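Local coordinates for KLLA0F12672p (Kluyveromyces lactis, PDB 4M3O), which probably dephosphorylates the C-terminal repeats of RNA polymerase II as a zinc-binding Rtr1/RPAP2-family phosphatase, of which this is the N-terminal domain, at residues Arg20-Thr23 with Ile24-Glu28; Val136-Leu140 with Asp141-Pro145. All blocks are in the same frame, centred on the assembly; numbering follows the deposited sequence.

How the contacts relate
Neither contact is deep core, and both lie away from the zinc site. Contact 1 is a surface contact at the start of helix 24-40, where the preceding loop is joined to the first turn by polar capping bonds. Contact 2 is partly buried, in two successive turns of the loop that follows helix 114-125; the hydrogen bonding between its two segments is backbone to backbone, and the side chains meet by CH-pi and apolar contact. The centres are about 13 Å apart and the contacts meet directly: L22 CD1 of contact 1 packs 3.6 Å from H139 CG of contact 2. The loop leading into one element thus rests against the loop leaving another.

Contact 1: Arg20-Thr23 with Ile24-Glu28; sequences RQLT and IREVE
The carboxylate of E26 folds back over the backbone and side chain of T23, its OE2 meeting T23 N at 2.8 Å. That bond is nearly straight, 171° at the hydrogen, and reaches the oxygen on its anti side, somewhat out of the carboxylate plane. With CG of E26 beside its own backbone N and the chain extended beyond, the carboxylate reaches back past the start of the helix.

T23 returns the bond. Its OG1, set between the backbone N and the carbonyl carbon (chi1 65°), accepts from E26 N at 3.2 Å. The two reciprocal bonds make a capping box, with T23 as the N-cap of helix 24-40. Threonine suits the N-cap because its short hydroxyl can turn to a first-turn N-H with no helical carbonyl four residues back; glutamate suits the third residue after it because it is long enough to return to the cap's own N-H. A weak bond from T23 OG1 to OE2, 3.3 Å long, adds to the box, while T23 O begins the regular pattern by accepting from V27 N at 3.0 Å.

Beside this polar pairing runs an apolar one. L22, just before the cap, and V27, four residues after it, form a hydrophobic staple: they cross at about a right angle, with L22 CB 4.0 Å from V27 CG2, and the same methyl lies 3.4 Å from T23 O. L22 also packs on the ring of H139, and V27 on L132. Farther round the turn, R25 NE makes a weak, long salt bridge to E28 OE1, which meets the guanidinium edge in plane.

A carboxylate at the N-terminal end of a helix, as in E26, lies where the helix dipole would probably stabilise its negative charge.

Contact 2: Val136-Leu140 with Asp141-Pro145; sequences VGVHL and DDYEP
With CG of Y143 anti to the backbone N (chi1 178°) and the ring turned by chi2 81°, the phenol lies alongside V138, and the two side chains point the same way. V138 CG1 sits over one face, 3.8 Å from the ring centroid and 15° off its normal, in a CH-pi contact displaced toward the rim near CZ. V138 CA lies over the same face, while V136 O comes to the ring edge, 3.4 Å from Y143 CD1. Valine suits this place because its beta-branch holds a methyl close to the backbone, where its C-H bonds can face the ring. Two type I beta turns in succession, G137 to L140 and L140 to Y143, fold the chain back so that these residues meet; Y143 N closes the second by bonding to L140 O at 3.1 Å. G137 has a positive phi, which favours glycine, and a beta carbon here would probably crowd L140 CD1. An alanine in place of Y143 would probably leave V138 CG1 without its aromatic face and open a gap beside the V136 carbonyl. The D142 and L140 side chains lie side by side, the carboxylate in van der Waals contact with L140 CB. R54 touches both V138 and Y143 from another loop.

Contact 1: Arg20-Thr23 with Ile24-Glu28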
ATOM      1  N   ARG A  20       8.461 -22.327   4.920  1.00 51.26           N
ATOM      2  CA  ARG A  20       7.374 -22.846   4.151  1.00 55.96           C
ATOM      3  C   ARG A  20       6.065 -22.501   4.781  1.00 53.37           C
ATOM      4  O   ARG A  20       5.045 -22.598   4.175  1.00 46.08           O
ATOM      5  CB  ARG A  20       7.502 -24.328   3.904  1.00 57.08           C
ATOM      6  CG  ARG A  20       7.825 -25.171   5.088  1.00 57.97           C
ATOM      7  CD  ARG A  20       8.565 -26.409   4.623  1.00 58.51           C
ATOM      8  NE  ARG A  20       7.662 -27.399   4.097  1.00 58.36           N
ATOM      9  CZ  ARG A  20       6.809 -28.075   4.837  1.00 65.05           C
ATOM     10  NH1 ARG A  20       6.752 -27.884   6.130  1.00 63.13           N
ATOM     11  NH2 ARG A  20       6.001 -28.945   4.281  1.00 73.42           N
ATOM     12  N   GLN A  21       6.142 -22.096   6.024  1.00 51.07           N
ATOM     13  CA  GLN A  21       5.005 -21.557   6.753  1.00 54.04           C
ATOM     14  C   GLN A  21       5.403 -20.406   7.655  1.00 49.03           C
ATOM     15  O   GLN A  21       6.495 -20.371   8.209  1.00 44.54           O
ATOM     16  CB  GLN A  21       4.296 -22.611   7.562  1.00 61.54           C
ATOM     17  CG  GLN A  21       3.535 -23.554   6.669  1.00 73.62           C
ATOM     18  CD  GLN A  21       2.546 -24.342   7.459  1.00 82.37           C
ATOM     19  OE1 GLN A  21       2.810 -24.687   8.608  1.00 80.11           O
ATOM     20  NE2 GLN A  21       1.392 -24.627   6.862  1.00 89.57           N
ATOM     21  N   LEU A  22       4.490 -19.464   7.785  1.00 44.54           N
ATOM     22  CA  LEU A  22       4.686 -18.322   8.670  1.00 44.91           C
ATOM     23  C   LEU A  22       3.785 -18.409   9.877  1.00 39.96           C
ATOM     24  O   LEU A  22       2.629 -18.873   9.777  1.00 38.03           O
ATOM     25  CB  LEU A  22       4.353 -17.049   7.906  1.00 44.77           C
ATOM     26  CG  LEU A  22       5.231 -16.740   6.741  1.00 45.45           C
ATOM     27  CD1 LEU A  22       4.749 -15.469   6.064  1.00 46.21           C
ATOM     28  CD2 LEU A  22       6.700 -16.619   7.182  1.00 49.10           C
ATOM     29  N   THR A  23       4.294 -17.943  11.005  1.00 40.99           N
ATOM     30  CA  THR A  23       3.448 -17.723  12.170  1.00 40.22           C
ATOM     31  C   THR A  23       2.664 -16.407  11.967  1.00 38.09           C
ATOM     32  O   THR A  23       3.009 -15.550  11.109  1.00 37.90           O
ATOM     33  CB  THR A  23       4.259 -17.573  13.471  1.00 41.93           C
ATOM     34  OG1 THR A  23       5.054 -16.387  13.411  1.00 42.00           O
ATOM     35  CG2 THR A  23       5.223 -18.805  13.759  1.00 44.87           C
ATOM     36  N   ILE A  24       1.662 -16.244  12.802  1.00 41.82           N
ATOM     37  CA  ILE A  24       0.875 -15.029  12.898  1.00 44.06           C
ATOM     38  C   ILE A  24       1.739 -13.839  13.220  1.00 38.90           C
ATOM     39  O   ILE A  24       1.564 -12.771  12.628  1.00 40.57           O
ATOM     40  CB  ILE A  24      -0.304 -15.171  13.915  1.00 55.51           C
ATOM     41  CG1 ILE A  24      -1.232 -16.357  13.515  1.00 68.27           C
ATOM     42  CG2 ILE A  24      -1.176 -13.903  13.867  1.00 53.92           C
ATOM     43  CD1 ILE A  24      -1.888 -17.160  14.649  1.00 68.72           C
ATOM     44  N   ARG A  25       2.736 -13.999  14.077  1.00 41.33           N
ATOM     45  CA  ARG A  25       3.618 -12.857  14.392  1.00 45.17           C
ATOM     46  C   ARG A  25       4.477 -12.428  13.240  1.00 45.30           C
ATOM     47  O   ARG A  25       4.813 -11.257  13.145  1.00 44.26           O
ATOM     48  CB  ARG A  25       4.581 -13.128  15.555  1.00 47.72           C
ATOM     49  CG  ARG A  25       3.908 -13.174  16.897  1.00 53.69           C
ATOM     50  CD  ARG A  25       3.571 -11.771  17.395  1.00 56.07           C
ATOM     51  NE  ARG A  25       2.269 -11.692  18.028  1.00 55.44           N
ATOM     52  CZ  ARG A  25       1.959 -12.219  19.189  1.00 60.96           C
ATOM     53  NH1 ARG A  25       2.864 -12.895  19.928  1.00 84.17           N
ATOM     54  NH2 ARG A  25       0.751 -12.040  19.655  1.00 61.43           N
ATOM     55  N   GLU A  26       4.933 -13.395  12.431  1.00 43.35           N
ATOM     56  CA  GLU A  26       5.817 -13.105  11.316  1.00 40.00           C
ATOM     57  C   GLU A  26       4.990 -12.400  10.235  1.00 35.51           C
ATOM     58  O   GLU A  26       5.468 -11.509   9.639  1.00 37.54           O
ATOM     59  CB  GLU A  26       6.444 -14.378  10.786  1.00 44.99           C
ATOM     60  CG  GLU A  26       7.498 -14.977  11.724  1.00 51.12           C
ATOM     61  CD  GLU A  26       7.871 -16.419  11.388  1.00 55.69           C
ATOM     62  OE1 GLU A  26       9.048 -16.769  11.596  1.00 57.89           O
ATOM     63  OE2 GLU A  26       6.996 -17.207  10.931  1.00 54.27           O
ATOM     64  N   VAL A  27       3.761 -12.826  10.015  1.00 35.97           N
ATOM     65  CA  VAL A  27       2.828 -12.156   9.087  1.00 41.35           C
ATOM     66  C   VAL A  27       2.587 -10.703   9.519  1.00 43.22           C
ATOM     67  O   VAL A  27       2.661  -9.763   8.717  1.00 46.34           O
ATOM     68  CB  VAL A  27       1.484 -12.886   9.014  1.00 40.32           C
ATOM     69  CG1 VAL A  27       0.470 -12.033   8.280  1.00 41.29           C
ATOM     70  CG2 VAL A  27       1.612 -14.216   8.278  1.00 43.03           C
ATOM     71  N   GLU A  28       2.309 -10.509  10.806  1.00 43.13           N
ATOM     72  CA  GLU A  28       2.153  -9.135  11.318  1.00 47.49           C
ATOM     73  C   GLU A  28       3.432  -8.305  11.118  1.00 42.18           C
ATOM     74  O   GLU A  28       3.369  -7.090  10.911  1.00 38.84           O
ATOM     75  CB  GLU A  28       1.782  -9.160  12.811  1.00 47.31           C
ATOM     76  CG  GLU A  28       0.408  -9.766  13.078  1.00 49.95           C
ATOM     77  CD  GLU A  28       0.132 -10.022  14.591  1.00 56.18           C
ATOM     78  OE1 GLU A  28       1.067  -9.905  15.437  1.00 49.27           O
ATOM     79  OE2 GLU A  28      -1.041 -10.362  14.943  1.00 53.73           O
TER

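Contact 2: Val136-Leu140 with Asp141-Pro145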
ATOM      1  N   VAL A 136      -2.003 -18.402   1.307  1.00 49.66           N
ATOM      2  CA  VAL A 136      -0.962 -19.448   1.385  1.00 53.80           C
ATOM      3  C   VAL A 136       0.215 -19.113   0.476  1.00 49.89           C
ATOM      4  O   VAL A 136       0.062 -18.864  -0.724  1.00 47.84           O
ATOM      5  CB  VAL A 136      -1.474 -20.881   1.075  1.00 60.65           C
ATOM      6  CG1 VAL A 136      -2.858 -21.124   1.719  1.00 60.84           C
ATOM      7  CG2 VAL A 136      -1.488 -21.152  -0.428  1.00 62.34           C
ATOM      8  N   GLY A 137       1.394 -19.080   1.066  1.00 46.84           N
ATOM      9  CA  GLY A 137       2.619 -18.806   0.323  1.00 46.03           C
ATOM     10  C   GLY A 137       2.743 -17.403  -0.233  1.00 44.27           C
ATOM     11  O   GLY A 137       3.556 -17.220  -1.080  1.00 48.59           O
ATOM     12  N   VAL A 138       2.033 -16.392   0.307  1.00 45.92           N
ATOM     13  CA  VAL A 138       2.203 -14.996  -0.217  1.00 42.78           C
ATOM     14  C   VAL A 138       3.579 -14.431  -0.040  1.00 39.65           C
ATOM     15  O   VAL A 138       3.915 -13.450  -0.655  1.00 37.01           O
ATOM     16  CB  VAL A 138       1.397 -13.843   0.475  1.00 38.39           C
ATOM     17  CG1 VAL A 138       0.363 -13.249  -0.424  1.00 40.06           C
ATOM     18  CG2 VAL A 138       0.985 -14.091   1.931  1.00 40.83           C
ATOM     19  N   HIS A 139       4.289 -14.894   0.968  1.00 42.30           N
ATOM     20  CA  HIS A 139       5.686 -14.474   1.161  1.00 45.84           C
ATOM     21  C   HIS A 139       6.682 -15.028   0.130  1.00 47.15           C
ATOM     22  O   HIS A 139       7.841 -14.618   0.149  1.00 47.18           O
ATOM     23  CB  HIS A 139       6.179 -14.888   2.537  1.00 47.45           C
ATOM     24  CG  HIS A 139       6.068 -16.348   2.797  1.00 47.84           C
ATOM     25  ND1 HIS A 139       7.163 -17.145   3.040  1.00 52.27           N
ATOM     26  CD2 HIS A 139       4.989 -17.158   2.839  1.00 43.81           C
ATOM     27  CE1 HIS A 139       6.756 -18.389   3.219  1.00 47.46           C
ATOM     28  NE2 HIS A 139       5.438 -18.415   3.117  1.00 47.10           N
ATOM     29  N   LEU A 140       6.245 -15.952  -0.734  1.00 48.25           N
ATOM     30  CA  LEU A 140       7.172 -16.689  -1.614  1.00 51.64           C
ATOM     31  C   LEU A 140       7.313 -16.046  -2.960  1.00 55.70           C
ATOM     32  O   LEU A 140       6.335 -15.524  -3.511  1.00 53.88           O
ATOM     33  CB  LEU A 140       6.686 -18.119  -1.825  1.00 49.12           C
ATOM     34  CG  LEU A 140       6.578 -18.884  -0.504  1.00 55.31           C
ATOM     35  CD1 LEU A 140       5.923 -20.251  -0.621  1.00 58.51           C
ATOM     36  CD2 LEU A 140       7.953 -19.015   0.079  1.00 55.65           C
ATOM     37  N   ASP A 141       8.505 -16.153  -3.530  1.00 53.22           N
ATOM     38  CA  ASP A 141       8.743 -15.663  -4.895  1.00 62.67           C
ATOM     39  C   ASP A 141       7.870 -16.317  -5.957  1.00 57.90           C
ATOM     40  O   ASP A 141       7.548 -15.682  -6.934  1.00 56.46           O
ATOM     41  CB  ASP A 141      10.228 -15.788  -5.259  1.00 71.47           C
ATOM     42  CG  ASP A 141      11.091 -14.805  -4.464  1.00 77.47           C
ATOM     43  OD1 ASP A 141      12.118 -15.203  -3.873  1.00 85.28           O
ATOM     44  OD2 ASP A 141      10.714 -13.621  -4.402  1.00 78.01           O
ATOM     45  N   ASP A 142       7.383 -17.525  -5.723  1.00 60.62           N
ATOM     46  CA  ASP A 142       6.479 -18.182  -6.687  1.00 66.03           C
ATOM     47  C   ASP A 142       4.967 -17.941  -6.502  1.00 62.67           C
ATOM     48  O   ASP A 142       4.163 -18.514  -7.227  1.00 62.36           O
ATOM     49  CB  ASP A 142       6.734 -19.704  -6.688  1.00 78.00           C
ATOM     50  CG  ASP A 142       6.506 -20.340  -5.321  1.00 79.23           C
ATOM     51  OD1 ASP A 142       5.416 -20.920  -5.097  1.00 84.42           O
ATOM     52  OD2 ASP A 142       7.415 -20.235  -4.472  1.00 78.49           O
ATOM     53  N   TYR A 143       4.550 -17.101  -5.557  1.00 56.60           N
ATOM     54  CA  TYR A 143       3.114 -16.897  -5.356  1.00 49.34           C
ATOM     55  C   TYR A 143       2.396 -16.321  -6.590  1.00 49.00           C
ATOM     56  O   TYR A 143       2.913 -15.437  -7.263  1.00 52.84           O
ATOM     57  CB  TYR A 143       2.907 -15.968  -4.188  1.00 49.61           C
ATOM     58  CG  TYR A 143       1.485 -15.620  -3.882  1.00 46.47           C
ATOM     59  CD1 TYR A 143       0.681 -16.493  -3.149  1.00 46.97           C
ATOM     60  CD2 TYR A 143       0.934 -14.384  -4.302  1.00 46.50           C
ATOM     61  CE1 TYR A 143      -0.639 -16.154  -2.819  1.00 47.30           C
ATOM     62  CE2 TYR A 143      -0.407 -14.042  -4.025  1.00 40.91           C
ATOM     63  CZ  TYR A 143      -1.181 -14.925  -3.269  1.00 47.10           C
ATOM     64  OH  TYR A 143      -2.474 -14.619  -2.926  1.00 50.93           O
ATOM     65  N   GLU A 144       1.204 -16.825  -6.856  1.00 53.76           N
ATOM     66  CA  GLU A 144       0.395 -16.374  -7.985  1.00 62.00           C
ATOM     67  C   GLU A 144      -0.888 -15.763  -7.451  1.00 57.59           C
ATOM     68  O   GLU A 144      -1.685 -16.467  -6.829  1.00 60.34           O
ATOM     69  CB  GLU A 144       0.033 -17.553  -8.889  1.00 71.34           C
ATOM     70  CG  GLU A 144      -0.468 -17.127 -10.260  1.00 79.01           C
ATOM     71  CD  GLU A 144      -1.415 -18.137 -10.885  1.00 89.60           C
ATOM     72  OE1 GLU A 144      -1.105 -19.358 -10.832  1.00 93.51           O
ATOM     73  OE2 GLU A 144      -2.466 -17.696 -11.421  1.00 91.12           O
ATOM     74  N   PRO A 145      -1.079 -14.484  -7.675  1.00 55.11           N
ATOM     75  CA  PRO A 145      -2.279 -13.795  -7.235  1.00 55.99           C
ATOM     76  C   PRO A 145      -3.474 -14.328  -7.969  1.00 56.46           C
ATOM     77  O   PRO A 145      -3.352 -14.806  -9.052  1.00 50.61           O
ATOM     78  CB  PRO A 145      -2.046 -12.371  -7.682  1.00 58.21           C
ATOM     79  CG  PRO A 145      -0.613 -12.253  -7.933  1.00 60.78           C
ATOM     80  CD  PRO A 145      -0.097 -13.595  -8.275  1.00 59.02           C
TER